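Local structure of arylesterase (Agrobacterium tumefaciens, 3DCI) at residues P52-L55 with E56-A60; R44-V47 with E48-W51. The protein probably hydrolyses ester bonds as a putative arylesterase of the SGNH hydrolase family, and binds a zinc ion. One frame throughout, in Å; residues are numbered along the deposited sequence.

Contact 1: P52-L55 with E56-A60; sequences PDVL and EAELA
Glu56 N donates to Pro52 O, the first of four successive i to i+4 backbone hydrogen bonds. The amide of Ala57 donates to Asp53 O. The N of Glu58 lies 2.9 Å from the O of Val54, with an N-H...O angle of 160°. The last bond, from Leu59 N to Leu55 O, is 3.0 Å long but more bent, at 146°. Beyond it the helix ends: Ala60 takes a positive phi, and its N is bonded to Glu56 O at 3.2 Å.

The acidic side chains are placed differently. Glu56 extends toward strand 63-69 on a straight chain, its CG anti to the backbone N (chi1 -176°). Its OE2 accepts from the backbone N of Val65 in that strand. A water 3.2 Å from Glu56 OE1 can donate to it, and more weakly to Asp53 OD1 at 3.1 Å. This water has more acceptors in reach than protons, so it need not serve both at once. It lies between two carboxylates one turn apart and may ease their mutual repulsion. Glu58 folds back instead. Its chain bends at chi2, and CG comes 3.0 Å from Val54 O, the carbonyl that its own amide uses. The carboxylate then lies alongside the Val54 side chain, with OE2 3.9 Å from CG1.

On the buried side, the side chains of Leu55 and Leu59 cross at a slant. CD1 of Leu59 meets CG of Leu55 at 4.0 Å. Val226, which Leu59 touches, and Arg220, touched by Val54 and Glu58, belong to helix 212-229. Pro52 packs on Val65 and Pro67. This is the regular pattern of an amphipathic alpha-helix lying against the parallel sheet of an alpha/beta SGNH-type hydrolase fold.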
loop_
_atom_site.group_PDB
_atom_site.type_symbol
_atom_site.label_atom_id
_atom_site.label_comp_id
_atom_site.label_asym_id
_atom_site.label_seq_id
_atom_site.Cartn_x
_atom_site.Cartn_y
_atom_site.Cartn_z
ATOM N N PRO A 52 8.621 -14.402 26.360
ATOM C CA PRO A 52 8.549 -13.068 26.968
ATOM C C PRO A 52 8.046 -13.033 28.418
ATOM O O PRO A 52 8.637 -12.323 29.226
ATOM C CB PRO A 52 7.620 -12.278 26.021
ATOM C CG PRO A 52 7.683 -13.020 24.724
ATOM C CD PRO A 52 7.831 -14.467 25.114
ATOM N N ASP A 53 6.998 -13.792 28.746
ATOM C CA ASP A 53 6.510 -13.911 30.135
ATOM C C ASP A 53 7.513 -14.566 31.076
ATOM O O ASP A 53 7.639 -14.169 32.249
ATOM C CB ASP A 53 5.227 -14.747 30.202
ATOM C CG ASP A 53 4.539 -14.663 31.570
ATOM O OD1 ASP A 53 3.852 -13.633 31.799
ATOM O OD2 ASP A 53 4.688 -15.602 32.427
ATOM N N VAL A 54 8.176 -15.613 30.594
ATOM C CA VAL A 54 9.248 -16.276 31.351
ATOM C C VAL A 54 10.384 -15.299 31.625
ATOM O O VAL A 54 10.799 -15.143 32.758
ATOM C CB VAL A 54 9.798 -17.525 30.612
ATOM C CG1 VAL A 54 11.035 -18.106 31.315
ATOM C CG2 VAL A 54 8.720 -18.602 30.502
ATOM N N LEU A 55 10.862 -14.611 30.590
ATOM C CA LEU A 55 11.918 -13.611 30.756
ATOM C C LEU A 55 11.541 -12.571 31.825
ATOM O O LEU A 55 12.353 -12.254 32.702
ATOM C CB LEU A 55 12.237 -12.924 29.399
ATOM C CG LEU A 55 13.271 -11.799 29.459
ATOM C CD1 LEU A 55 14.636 -12.351 29.925
ATOM C CD2 LEU A 55 13.368 -11.089 28.102
ATOM N N GLU A 56 10.315 -12.053 31.761
ATOM C CA GLU A 56 9.847 -11.080 32.747
ATOM C C GLU A 56 9.841 -11.638 34.165
ATOM O O GLU A 56 10.300 -10.985 35.097
ATOM C CB GLU A 56 8.437 -10.585 32.399
ATOM C CG GLU A 56 7.912 -9.475 33.330
ATOM C CD GLU A 56 6.536 -8.981 32.904
ATOM O OE1 GLU A 56 5.545 -9.530 33.427
ATOM O OE2 GLU A 56 6.437 -8.091 32.025
ATOM N N ALA A 57 9.294 -12.833 34.333
ATOM C CA ALA A 57 9.303 -13.510 35.645
ATOM C C ALA A 57 10.737 -13.719 36.166
ATOM O O ALA A 57 11.009 -13.525 37.340
ATOM C CB ALA A 57 8.573 -14.847 35.554
ATOM N N GLU A 58 11.654 -14.084 35.274
ATOM C CA GLU A 58 13.057 -14.266 35.639
ATOM C C GLU A 58 13.712 -12.986 36.106
ATOM O O GLU A 58 14.529 -13.012 37.016
ATOM C CB GLU A 58 13.869 -14.786 34.461
ATOM C CG GLU A 58 13.429 -16.125 33.922
ATOM C CD GLU A 58 13.494 -17.223 34.916
ATOM O OE1 GLU A 58 14.443 -17.210 35.736
ATOM O OE2 GLU A 58 12.584 -18.095 34.880
ATOM N N LEU A 59 13.364 -11.867 35.485
ATOM C CA LEU A 59 13.947 -10.582 35.849
ATOM C C LEU A 59 13.356 -10.041 37.145
ATOM O O LEU A 59 13.826 -9.043 37.683
ATOM C CB LEU A 59 13.781 -9.581 34.702
ATOM C CG LEU A 59 14.600 -9.965 33.461
ATOM C CD1 LEU A 59 14.235 -9.113 32.240
ATOM C CD2 LEU A 59 16.088 -9.893 33.758
ATOM N N ALA A 60 12.294 -10.676 37.617
ATOM C CA ALA A 60 11.854 -10.553 38.999
ATOM C C ALA A 60 11.600 -9.100 39.438
ATOM O O ALA A 60 12.066 -8.676 40.489
ATOM C CB ALA A 60 12.879 -11.218 39.913
HETATM O O HOH W 1 5.498 -12.582 34.254
#

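Contact 2: R44-V47 with E48-W51; sequences RHPV and EHRW
Arg50 lays its guanidinium flat on that of Arg44 in the loop before helix 51-59, where a short 3-10 turn leads to Arg50 as N-cap residue. The two groups form a parallel guanidinium stack. Their centres are 3.6 Å apart and the planes differ by 3°, although the side chains cross at about a right angle. Arg50 NE sits over one face of the Arg44 group.

Two like charges are close here, but three of their nitrogens have carbonyl partners. Arg44 NE donates to the carbonyl of Trp35. Arg50 grips His45 O side-on with two nitrogens: NE at 3.0 Å and NH2 at 3.2 Å. The oxygen lies near the guanidinium plane, so this pair of bonds probably fixes the rotation of the group.

Val47 closes the opposite face of Arg50. Its CA sits 3.4 Å above the guanidinium plane, over the centre. CG2, anti to the backbone N of Val47, reaches NH1 of Arg50 at 3.6 Å. Arg50 is therefore sandwiched between Arg44 and Val47. These two also pack on another copy of the protein, Arg44 on Met100 and Val47 on Lys64 of the second subunit.

The turn itself is held by backbone bonds. His49 N donates to Pro46 O at 2.9 Å, and Arg50 N to Val47 O at 3.1 Å.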
loop_
_atom_site.group_PDB
_atom_site.type_symbol
_atom_site.label_atom_id
_atom_site.label_comp_id
_atom_site.label_asym_id
_atom_site.label_seq_id
_atom_site.Cartn_x
_atom_site.Cartn_y
_atom_site.Cartn_z
ATOM N N ARG A 44 -1.894 -21.610 21.223
ATOM C CA ARG A 44 -0.888 -20.919 22.037
ATOM C C ARG A 44 -0.430 -21.713 23.275
ATOM O O ARG A 44 -1.250 -22.319 23.980
ATOM C CB ARG A 44 -1.431 -19.550 22.459
ATOM C CG ARG A 44 -0.369 -18.543 22.672
ATOM C CD ARG A 44 -0.941 -17.197 22.971
ATOM N NE ARG A 44 0.125 -16.210 23.037
ATOM C CZ ARG A 44 -0.034 -14.934 23.352
ATOM N NH1 ARG A 44 -1.220 -14.458 23.651
ATOM N NH2 ARG A 44 1.035 -14.145 23.401
ATOM N N HIS A 45 0.875 -21.715 23.546
ATOM C CA HIS A 45 1.392 -22.288 24.795
ATOM C C HIS A 45 0.833 -21.517 25.962
ATOM O O HIS A 45 0.633 -20.310 25.847
ATOM C CB HIS A 45 2.914 -22.162 24.908
ATOM C CG HIS A 45 3.670 -23.001 23.937
ATOM N ND1 HIS A 45 3.419 -24.346 23.756
ATOM C CD2 HIS A 45 4.702 -22.696 23.121
ATOM C CE1 HIS A 45 4.251 -24.823 22.848
ATOM N NE2 HIS A 45 5.039 -23.842 22.446
ATOM N N PRO A 46 0.663 -22.180 27.108
ATOM C CA PRO A 46 0.303 -21.503 28.360
ATOM C C PRO A 46 1.248 -20.322 28.643
ATOM O O PRO A 46 2.449 -20.408 28.356
ATOM C CB PRO A 46 0.529 -22.574 29.423
ATOM C CG PRO A 46 0.490 -23.862 28.726
ATOM C CD PRO A 46 0.864 -23.629 27.293
ATOM N N VAL A 47 0.726 -19.253 29.225
ATOM C CA VAL A 47 1.520 -18.025 29.393
ATOM C C VAL A 47 2.822 -18.288 30.167
ATOM O O VAL A 47 3.862 -17.722 29.840
ATOM C CB VAL A 47 0.692 -16.879 30.048
ATOM C CG1 VAL A 47 0.263 -17.239 31.469
ATOM C CG2 VAL A 47 1.475 -15.598 30.031
ATOM N N GLU A 48 2.731 -19.188 31.151
ATOM C CA GLU A 48 3.860 -19.620 31.989
ATOM C C GLU A 48 5.058 -20.142 31.201
ATOM O O GLU A 48 6.173 -20.190 31.722
ATOM C CB GLU A 48 3.413 -20.721 32.972
ATOM C CG GLU A 48 2.860 -22.001 32.310
ATOM C CD GLU A 48 2.740 -23.177 33.261
ATOM O OE1 GLU A 48 3.241 -23.098 34.416
ATOM O OE2 GLU A 48 2.135 -24.202 32.848
ATOM N N HIS A 49 4.816 -20.575 29.959
ATOM C CA HIS A 49 5.862 -21.138 29.118
ATOM C C HIS A 49 6.297 -20.244 27.963
ATOM O O HIS A 49 7.233 -20.607 27.264
ATOM C CB HIS A 49 5.427 -22.516 28.585
ATOM C CG HIS A 49 5.343 -23.562 29.654
ATOM N ND1 HIS A 49 4.243 -24.374 29.822
ATOM C CD2 HIS A 49 6.218 -23.904 30.629
ATOM C CE1 HIS A 49 4.446 -25.175 30.854
ATOM N NE2 HIS A 49 5.634 -24.902 31.368
ATOM N N ARG A 50 5.658 -19.089 27.761
ATOM C CA ARG A 50 6.009 -18.199 26.643
ATOM C C ARG A 50 7.276 -17.423 26.972
ATOM O O ARG A 50 7.438 -16.957 28.098
ATOM C CB ARG A 50 4.894 -17.196 26.390
ATOM C CG ARG A 50 3.603 -17.797 25.913
ATOM C CD ARG A 50 2.513 -16.733 25.915
ATOM N NE ARG A 50 1.240 -17.411 25.993
ATOM C CZ ARG A 50 0.110 -16.847 26.370
ATOM N NH1 ARG A 50 0.064 -15.552 26.706
ATOM N NH2 ARG A 50 -0.969 -17.593 26.402
ATOM N N TRP A 51 8.175 -17.258 26.011
ATOM C CA TRP A 51 9.486 -16.751 26.386
ATOM C C TRP A 51 9.440 -15.315 26.951
ATOM O O TRP A 51 10.147 -15.039 27.902
ATOM C CB TRP A 51 10.550 -16.985 25.292
ATOM C CG TRP A 51 10.581 -16.079 24.113
ATOM C CD1 TRP A 51 10.212 -16.397 22.831
ATOM C CD2 TRP A 51 11.067 -14.729 24.068
ATOM N NE1 TRP A 51 10.425 -15.322 22.001
ATOM C CE2 TRP A 51 10.939 -14.284 22.731
ATOM C CE3 TRP A 51 11.580 -13.845 25.031
ATOM C CZ2 TRP A 51 11.298 -13.015 22.338
ATOM C CZ3 TRP A 51 11.940 -12.578 24.627
ATOM C CH2 TRP A 51 11.801 -12.175 23.301
#

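Contact 2 comes first along the chain, and contact 1 follows without a gap. Residues 44-50 form the end of the loop after helix 32-35, and Trp51 begins helix 51-59, which carries contact 1. The centres are 11 Å apart, on the same side of the chain's centre. The two also touch directly: Val54 CG2 packs on Glu48 O at 3.2 Å, and Asp53 CB on Val47 O at 3.3 Å. The first helical turn thus rests on the 3-10 turn before it. Helix 212-229 borders both contacts. Residues of contact 1 pack on strand 63-69, the outermost strand on one side of the sheet within this chain, whereas contact 2 helps form a subunit interface.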